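Uncharacterized protein HI_0666 (Haemophilus influenzae, PDB 7CZO) corresponds to the N-terminal domain of a HipA toxin and probably takes part in a HipBA toxin-antitoxin system with a three-component regulatory mechanism, its own role not being firmly established. Local coordinates at residues E15-L20 against P33-I38; R86-N91 against A98-E103. All blocks are in the same frame, centred on the assembly; numbering follows the deposited sequence.

In the fold
From the N terminus, strand 7-12 is followed by strand 15-22, which lies between it and strand 27-31 in an antiparallel sheet. Contact 1 closes the first loop: the chain runs through strand 27-31 and then returns as segment 33-38 to lie against the start of strand 15-22. Contact 2 opens only later, in series with the first, where helix 82-91 is followed by strand 98-102, which pairs with strand 7-12 at an edge of the same sheet. The two contacts, with centres about 16 Å apart, thus tie a loop and a helix to one sheet, and they meet directly where L19 packs on E103 and L20 on Q100.

Contact 1. Residues E15-L20 against P33-I38; sequences EFIGLL and PDYQGI
F16 and I17 both meet Y35, but in different ways. F16 offers only its backbone: its O approaches Y35 CD1 obliquely at 4.4 Å, while its side chain points away from the loop and makes a cation-pi contact with K9. I17 carries the contact. Its CB sits over the middle of the Y35 ring, 3.8 Å from the centroid and 12° off the ring normal, a CH-pi contact with the ring face. CG1 of I17 lies between the backbone N and the carbonyl carbon (chi1 71°); the two side chains lie side by side and point the same way. The ring's opposite face is covered near its rim by CA of G37, 3.7 Å above the plane, and the loop thus folds back over its own tyrosine. Y35 OH also bonds back to its own segment, at 2.7 Å from I38 O, which lies at the ring's edge and in its plane; the C=O...O angle is 134°. At G18 the strand bulges: I17 and G18 both face V10, a classic beta bulge. Farther out, I17 also packs on V10 and L12 of strand 7-12 and on L40, and Y35 touches I46. Strand 15-22 lies between strands 7-12 and 27-31, with I17 bonded through its backbone to V10 and to N32.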
ATOM      1  N   GLU A  15      10.101  -8.978   7.005  1.00 68.03           N
ATOM      2  CA  GLU A  15      10.838  -7.816   7.492  1.00 73.42           C
ATOM      3  C   GLU A  15      10.165  -6.493   7.114  1.00 69.69           C
ATOM      4  O   GLU A  15       9.865  -6.267   5.946  1.00 68.90           O
ATOM      5  CB  GLU A  15      12.261  -7.811   6.899  1.00 76.80           C
ATOM      6  CG  GLU A  15      13.017  -9.129   6.997  1.00 79.64           C
ATOM      7  CD  GLU A  15      13.286  -9.570   8.432  1.00 91.27           C
ATOM      8  OE1 GLU A  15      13.711  -8.728   9.268  1.00 95.31           O
ATOM      9  OE2 GLU A  15      13.088 -10.772   8.715  1.00 91.33           O
ATOM     10  N   PHE A  16       9.966  -5.632   8.110  1.00 64.47           N
ATOM     11  CA  PHE A  16       9.521  -4.257   7.927  1.00 65.10           C
ATOM     12  C   PHE A  16      10.474  -3.565   6.988  1.00 58.67           C
ATOM     13  O   PHE A  16      11.657  -3.482   7.300  1.00 61.45           O
ATOM     14  CB  PHE A  16       9.537  -3.531   9.277  1.00 67.75           C
ATOM     15  CG  PHE A  16       9.129  -2.095   9.221  1.00 72.21           C
ATOM     16  CD1 PHE A  16       8.161  -1.646   8.328  1.00 79.78           C
ATOM     17  CD2 PHE A  16       9.675  -1.190  10.105  1.00 79.51           C
ATOM     18  CE1 PHE A  16       7.775  -0.313   8.303  1.00 78.85           C
ATOM     19  CE2 PHE A  16       9.289   0.146  10.091  1.00 82.26           C
ATOM     20  CZ  PHE A  16       8.337   0.585   9.188  1.00 83.22           C
ATOM     21  N   ILE A  17       9.967  -3.099   5.836  1.00 53.09           N
ATOM     22  CA  ILE A  17      10.808  -2.402   4.861  1.00 51.61           C
ATOM     23  C   ILE A  17      10.422  -0.930   4.611  1.00 52.08           C
ATOM     24  O   ILE A  17      11.206  -0.202   3.994  1.00 50.43           O
ATOM     25  CB  ILE A  17      10.819  -3.123   3.507  1.00 54.69           C
ATOM     26  CG1 ILE A  17       9.477  -2.965   2.810  1.00 60.91           C
ATOM     27  CG2 ILE A  17      11.116  -4.590   3.683  1.00 60.83           C
ATOM     28  CD1 ILE A  17       9.405  -3.589   1.434  1.00 60.93           C
ATOM     29  N   GLY A  18       9.234  -0.483   5.042  1.00 47.29           N
ATOM     30  CA  GLY A  18       8.824   0.906   4.761  1.00 46.09           C
ATOM     31  C   GLY A  18       7.372   1.238   5.039  1.00 45.06           C
ATOM     32  O   GLY A  18       6.690   0.481   5.714  1.00 45.47           O
ATOM     33  N   LEU A  19       6.875   2.339   4.472  1.00 46.39           N
ATOM     34  CA  LEU A  19       5.582   2.917   4.904  1.00 50.68           C
ATOM     35  C   LEU A  19       4.779   3.382   3.714  1.00 52.21           C
ATOM     36  O   LEU A  19       5.293   4.076   2.864  1.00 59.12           O
ATOM     37  CB  LEU A  19       5.813   4.127   5.806  1.00 53.30           C
ATOM     38  CG  LEU A  19       6.541   3.854   7.122  1.00 58.35           C
ATOM     39  CD1 LEU A  19       7.159   5.135   7.652  1.00 60.02           C
ATOM     40  CD2 LEU A  19       5.572   3.247   8.132  1.00 61.05           C
ATOM     41  N   LEU A  20       3.515   3.008   3.637  1.00 52.97           N
ATOM     42  CA  LEU A  20       2.699   3.431   2.518  1.00 53.21           C
ATOM     43  C   LEU A  20       1.598   4.286   3.121  1.00 55.10           C
ATOM     44  O   LEU A  20       0.881   3.806   4.005  1.00 54.33           O
ATOM     45  CB  LEU A  20       2.141   2.209   1.813  1.00 50.77           C
ATOM     46  CG  LEU A  20       1.096   2.485   0.750  1.00 52.57           C
ATOM     47  CD1 LEU A  20       1.695   3.102  -0.484  1.00 57.35           C
ATOM     48  CD2 LEU A  20       0.411   1.181   0.398  1.00 60.61           C
ATOM     49  N   PRO A  33      15.109   3.896   6.233  1.00 78.74           N
ATOM     50  CA  PRO A  33      16.443   4.412   5.886  1.00 73.84           C
ATOM     51  C   PRO A  33      17.547   3.362   6.005  1.00 76.00           C
ATOM     52  O   PRO A  33      18.540   3.444   5.281  1.00 75.04           O
ATOM     53  CB  PRO A  33      16.666   5.538   6.889  1.00 77.52           C
ATOM     54  CG  PRO A  33      15.428   5.614   7.734  1.00 81.80           C
ATOM     55  CD  PRO A  33      14.645   4.370   7.545  1.00 77.25           C
ATOM     56  N   ASP A  34      17.375   2.389   6.901  1.00 76.29           N
ATOM     57  CA  ASP A  34      18.356   1.305   7.054  1.00 89.47           C
ATOM     58  C   ASP A  34      18.010   0.088   6.243  1.00 89.93           C
ATOM     59  O   ASP A  34      18.580  -0.976   6.497  1.00 90.51           O
ATOM     60  CB  ASP A  34      18.433   0.781   8.493  1.00100.10           C
ATOM     61  CG  ASP A  34      18.396   1.854   9.504  1.00 97.47           C
ATOM     62  OD1 ASP A  34      19.345   2.672   9.527  1.00 93.63           O
ATOM     63  OD2 ASP A  34      17.405   1.849  10.267  1.00 98.04           O
ATOM     64  N   TYR A  35      17.037   0.200   5.342  1.00 88.75           N
ATOM     65  CA  TYR A  35      16.686  -0.924   4.505  1.00 76.14           C
ATOM     66  C   TYR A  35      17.558  -0.846   3.296  1.00 75.11           C
ATOM     67  O   TYR A  35      17.345  -0.039   2.376  1.00 81.87           O
ATOM     68  CB  TYR A  35      15.212  -0.951   4.111  1.00 70.75           C
ATOM     69  CG  TYR A  35      14.839  -2.209   3.352  1.00 65.50           C
ATOM     70  CD1 TYR A  35      14.615  -3.410   4.035  1.00 64.17           C
ATOM     71  CD2 TYR A  35      14.701  -2.206   1.962  1.00 59.37           C
ATOM     72  CE1 TYR A  35      14.260  -4.569   3.362  1.00 59.49           C
ATOM     73  CE2 TYR A  35      14.360  -3.367   1.276  1.00 63.92           C
ATOM     74  CZ  TYR A  35      14.132  -4.555   1.984  1.00 62.63           C
ATOM     75  OH  TYR A  35      13.798  -5.739   1.320  1.00 56.22           O
ATOM     76  N   GLN A  36      18.616  -1.627   3.380  1.00 85.91           N
ATOM     77  CA  GLN A  36      19.302  -2.119   2.229  1.00 98.00           C
ATOM     78  C   GLN A  36      18.786  -3.546   2.250  1.00 88.35           C
ATOM     79  O   GLN A  36      18.698  -4.163   3.322  1.00 97.03           O
ATOM     80  CB  GLN A  36      20.818  -2.019   2.402  1.00101.90           C
ATOM     81  CG  GLN A  36      21.580  -2.019   1.080  1.00118.49           C
ATOM     82  CD  GLN A  36      21.813  -3.416   0.490  1.00130.89           C
ATOM     83  OE1 GLN A  36      21.233  -4.422   0.932  1.00136.05           O
ATOM     84  NE2 GLN A  36      22.678  -3.480  -0.517  1.00131.88           N
ATOM     85  N   GLY A  37      18.408  -4.047   1.081  1.00 69.95           N
ATOM     86  CA  GLY A  37      17.672  -5.295   0.999  1.00 61.58           C
ATOM     87  C   GLY A  37      17.058  -5.398  -0.382  1.00 64.28           C
ATOM     88  O   GLY A  37      17.269  -4.513  -1.253  1.00 51.20           O
ATOM     89  N   ILE A  38      16.306  -6.475  -0.603  1.00 59.45           N
ATOM     90  CA  ILE A  38      15.787  -6.735  -1.948  1.00 58.48           C
ATOM     91  C   ILE A  38      14.655  -5.753  -2.208  1.00 63.95           C
ATOM     92  O   ILE A  38      13.793  -5.545  -1.327  1.00 61.91           O
ATOM     93  CB  ILE A  38      15.337  -8.201  -2.122  1.00 58.23           C
ATOM     94  CG1 ILE A  38      14.948  -8.451  -3.576  1.00 61.40           C
ATOM     95  CG2 ILE A  38      14.214  -8.592  -1.167  1.00 55.20           C
ATOM     96  CD1 ILE A  38      14.561  -9.892  -3.863  1.00 63.45           C
TER

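Contact 2. Residues R86-N91 against A98-E103; sequences RFLLNN and AVQIQE
L89 and Q102 meet near the C-terminal end of the strand, where the CA atoms of the two segments come nearest, their side chains crossing at about a right angle. The leucine touches with one methyl branch: CD2 lies 4.1 Å from Q102 CA and 4.2 Å from Q102 CB, so it packs on the root of the glutamine. With CG of Q102 anti to the backbone N (chi1 -171°), the extended chain runs on across the leucine's branched end. The second touching pair is L88 and Q100. Here the glutamine reaches toward the helix with its far end, placing NE2 3.7 Å from L88 CB, a van der Waals approach to the first carbon of the leucine side chain. The carbonyl oxygens of L89 and Q100 are 4.3 Å apart.

Around these pairs lie F60 of helix 58-62, which touches both L88 and Q100, and L20 of strand 15-22; F60 and L20 both pack on this buried glutamine. R6 lies against L89. A backbone hydrogen bond between Q100 and G92 fastens the strand to the residue just after the helical segment, and E103, at the strand's end, forms a salt bridge with R21 and a hydrogen bond with S7.

Locally the helix and strand axes are perpendicular, 6.9 Å apart at their closest. Strand 98-102 is the outermost on its side of the antiparallel sheet and pairs with strand 7-12 through V99 with F11 and I101 with K9. Helix 82-91 lies against this edge strand, and the Q100-G92 backbone bond is made on the side away from strand 7-12, while F87 of the helix turns to W68 of helix 66-70.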
ATOM      1  N   ARG A  86      -7.795   1.116   0.971  1.00 58.01           N
ATOM      2  CA  ARG A  86      -8.460   0.631   2.180  1.00 63.64           C
ATOM      3  C   ARG A  86      -8.384  -0.915   2.209  1.00 57.48           C
ATOM      4  O   ARG A  86      -8.095  -1.510   3.228  1.00 59.01           O
ATOM      5  CB  ARG A  86      -9.903   1.129   2.239  1.00 69.12           C
ATOM      6  CG  ARG A  86     -10.468   1.302   3.640  1.00 83.02           C
ATOM      7  CD  ARG A  86     -11.942   1.759   3.645  1.00 95.40           C
ATOM      8  NE  ARG A  86     -12.363   2.516   2.448  1.00 97.24           N
ATOM      9  CZ  ARG A  86     -11.992   3.764   2.138  1.00 98.67           C
ATOM     10  NH1 ARG A  86     -11.162   4.453   2.923  1.00 98.03           N
ATOM     11  NH2 ARG A  86     -12.439   4.326   1.015  1.00101.34           N
ATOM     12  N   PHE A  87      -8.613  -1.558   1.073  1.00 51.16           N
ATOM     13  CA  PHE A  87      -8.565  -2.995   1.016  1.00 51.32           C
ATOM     14  C   PHE A  87      -7.171  -3.451   1.407  1.00 57.59           C
ATOM     15  O   PHE A  87      -6.997  -4.293   2.296  1.00 52.34           O
ATOM     16  CB  PHE A  87      -8.878  -3.480  -0.365  1.00 52.52           C
ATOM     17  CG  PHE A  87      -8.636  -4.928  -0.532  1.00 54.23           C
ATOM     18  CD1 PHE A  87      -9.662  -5.830  -0.395  1.00 60.67           C
ATOM     19  CD2 PHE A  87      -7.371  -5.393  -0.809  1.00 60.00           C
ATOM     20  CE1 PHE A  87      -9.428  -7.186  -0.530  1.00 60.37           C
ATOM     21  CE2 PHE A  87      -7.121  -6.754  -0.951  1.00 61.70           C
ATOM     22  CZ  PHE A  87      -8.155  -7.647  -0.806  1.00 56.26           C
ATOM     23  N   LEU A  88      -6.159  -2.850   0.791  1.00 55.04           N
ATOM     24  CA  LEU A  88      -4.781  -3.178   1.191  1.00 57.61           C
ATOM     25  C   LEU A  88      -4.621  -3.129   2.701  1.00 54.62           C
ATOM     26  O   LEU A  88      -4.033  -4.037   3.275  1.00 52.08           O
ATOM     27  CB  LEU A  88      -3.739  -2.284   0.492  1.00 56.41           C
ATOM     28  CG  LEU A  88      -3.755  -2.569  -1.019  1.00 56.75           C
ATOM     29  CD1 LEU A  88      -2.832  -1.618  -1.751  1.00 55.93           C
ATOM     30  CD2 LEU A  88      -3.427  -4.029  -1.308  1.00 55.75           C
ATOM     31  N   LEU A  89      -5.186  -2.105   3.340  1.00 56.19           N
ATOM     32  CA  LEU A  89      -5.052  -1.946   4.789  1.00 56.62           C
ATOM     33  C   LEU A  89      -5.884  -2.948   5.565  1.00 63.56           C
ATOM     34  O   LEU A  89      -5.422  -3.467   6.570  1.00 78.48           O
ATOM     35  CB  LEU A  89      -5.450  -0.552   5.208  1.00 57.66           C
ATOM     36  CG  LEU A  89      -4.486   0.579   4.862  1.00 55.81           C
ATOM     37  CD1 LEU A  89      -5.136   1.904   5.283  1.00 59.71           C
ATOM     38  CD2 LEU A  89      -3.183   0.371   5.592  1.00 54.50           C
ATOM     39  N   ASN A  90      -7.084  -3.257   5.093  1.00 60.29           N
ATOM     40  CA  ASN A  90      -7.912  -4.248   5.770  1.00 62.79           C
ATOM     41  C   ASN A  90      -7.537  -5.686   5.596  1.00 63.39           C
ATOM     42  O   ASN A  90      -7.994  -6.491   6.380  1.00 66.56           O
ATOM     43  CB  ASN A  90      -9.357  -4.135   5.333  1.00 71.26           C
ATOM     44  CG  ASN A  90      -9.957  -2.791   5.691  1.00 73.90           C
ATOM     45  OD1 ASN A  90      -9.550  -2.158   6.684  1.00 65.70           O
ATOM     46  ND2 ASN A  90     -10.910  -2.328   4.860  1.00 68.57           N
ATOM     47  N   ASN A  91      -6.743  -6.043   4.589  1.00 68.83           N
ATOM     48  CA  ASN A  91      -6.314  -7.431   4.496  1.00 69.17           C
ATOM     49  C   ASN A  91      -5.196  -7.814   3.560  1.00 63.72           C
ATOM     50  O   ASN A  91      -5.452  -8.574   2.647  1.00 64.47           O
ATOM     51  CB  ASN A  91      -7.535  -8.345   4.203  1.00 76.78           C
ATOM     52  CG  ASN A  91      -8.557  -7.715   3.307  1.00 68.87           C
ATOM     53  OD1 ASN A  91      -8.278  -6.820   2.548  1.00 84.15           O
ATOM     54  ND2 ASN A  91      -9.754  -8.221   3.378  1.00 76.61           N
ATOM     55  N   ALA A  98       3.558 -10.307   0.231  1.00 90.41           N
ATOM     56  CA  ALA A  98       4.145  -9.190   1.002  1.00 62.99           C
ATOM     57  C   ALA A  98       3.045  -8.860   2.055  1.00 56.86           C
ATOM     58  O   ALA A  98       1.947  -9.364   1.918  1.00 51.28           O
ATOM     59  CB  ALA A  98       4.295  -7.981   0.053  1.00 65.24           C
ATOM     60  N   VAL A  99       3.267  -8.004   3.061  1.00 51.43           N
ATOM     61  CA  VAL A  99       2.230  -7.749   4.079  1.00 53.70           C
ATOM     62  C   VAL A  99       2.073  -6.262   4.582  1.00 53.44           C
ATOM     63  O   VAL A  99       3.041  -5.498   4.600  1.00 56.99           O
ATOM     64  CB  VAL A  99       2.465  -8.738   5.250  1.00 57.48           C
ATOM     65  CG1 VAL A  99       1.741  -8.312   6.516  1.00 65.47           C
ATOM     66  CG2 VAL A  99       1.993 -10.126   4.862  1.00 62.36           C
ATOM     67  N   GLN A 100       0.859  -5.857   4.988  1.00 49.87           N
ATOM     68  CA  GLN A 100       0.629  -4.501   5.557  1.00 59.82           C
ATOM     69  C   GLN A 100      -0.230  -4.484   6.767  1.00 63.47           C
ATOM     70  O   GLN A 100      -1.381  -4.896   6.690  1.00 55.84           O
ATOM     71  CB  GLN A 100       0.002  -3.554   4.565  1.00 58.04           C
ATOM     72  CG  GLN A 100       0.873  -3.514   3.349  1.00 61.79           C
ATOM     73  CD  GLN A 100       0.160  -2.974   2.184  1.00 68.52           C
ATOM     74  OE1 GLN A 100       0.260  -3.512   1.094  1.00 75.74           O
ATOM     75  NE2 GLN A 100      -0.577  -1.888   2.391  1.00 89.33           N
ATOM     76  N   ILE A 101       0.362  -4.031   7.883  1.00 68.55           N
ATOM     77  CA  ILE A 101      -0.362  -3.811   9.108  1.00 75.60           C
ATOM     78  C   ILE A 101      -0.615  -2.315   9.119  1.00 70.25           C
ATOM     79  O   ILE A 101       0.296  -1.523   8.983  1.00 65.86           O
ATOM     80  CB  ILE A 101       0.361  -4.360  10.394  1.00 90.36           C
ATOM     81  CG1 ILE A 101      -0.644  -4.468  11.564  1.00107.98           C
ATOM     82  CG2 ILE A 101       1.563  -3.517  10.828  1.00 92.58           C
ATOM     83  CD1 ILE A 101      -0.056  -4.911  12.899  1.00109.54           C
ATOM     84  N   GLN A 102      -1.878  -1.944   9.226  1.00 74.82           N
ATOM     85  CA  GLN A 102      -2.252  -0.562   9.441  1.00 78.80           C
ATOM     86  C   GLN A 102      -1.558   0.010  10.670  1.00 77.55           C
ATOM     87  O   GLN A 102      -1.525  -0.639  11.720  1.00 71.98           O
ATOM     88  CB  GLN A 102      -3.743  -0.468   9.633  1.00 78.37           C
ATOM     89  CG  GLN A 102      -4.228   0.952   9.644  1.00 81.47           C
ATOM     90  CD  GLN A 102      -5.740   1.028   9.579  1.00 92.82           C
ATOM     91  OE1 GLN A 102      -6.315   2.121   9.666  1.00 88.73           O
ATOM     92  NE2 GLN A 102      -6.398  -0.132   9.424  1.00 87.63           N
ATOM     93  N   GLU A 103      -0.987   1.208  10.513  1.00 78.76           N
ATOM     94  CA  GLU A 103      -0.291   1.877  11.600  1.00 82.69           C
ATOM     95  C   GLU A 103      -1.348   2.457  12.497  1.00100.22           C
ATOM     96  O   GLU A 103      -1.918   3.521  12.222  1.00106.82           O
ATOM     97  CB  GLU A 103       0.637   2.974  11.102  1.00 81.28           C
ATOM     98  CG  GLU A 103       2.069   2.508  10.945  1.00 90.90           C
ATOM     99  CD  GLU A 103       3.060   3.652  10.782  1.00 95.60           C
ATOM    100  OE1 GLU A 103       4.245   3.458  11.143  1.00 99.01           O
ATOM    101  OE2 GLU A 103       2.667   4.735  10.296  1.00 92.78           O
TER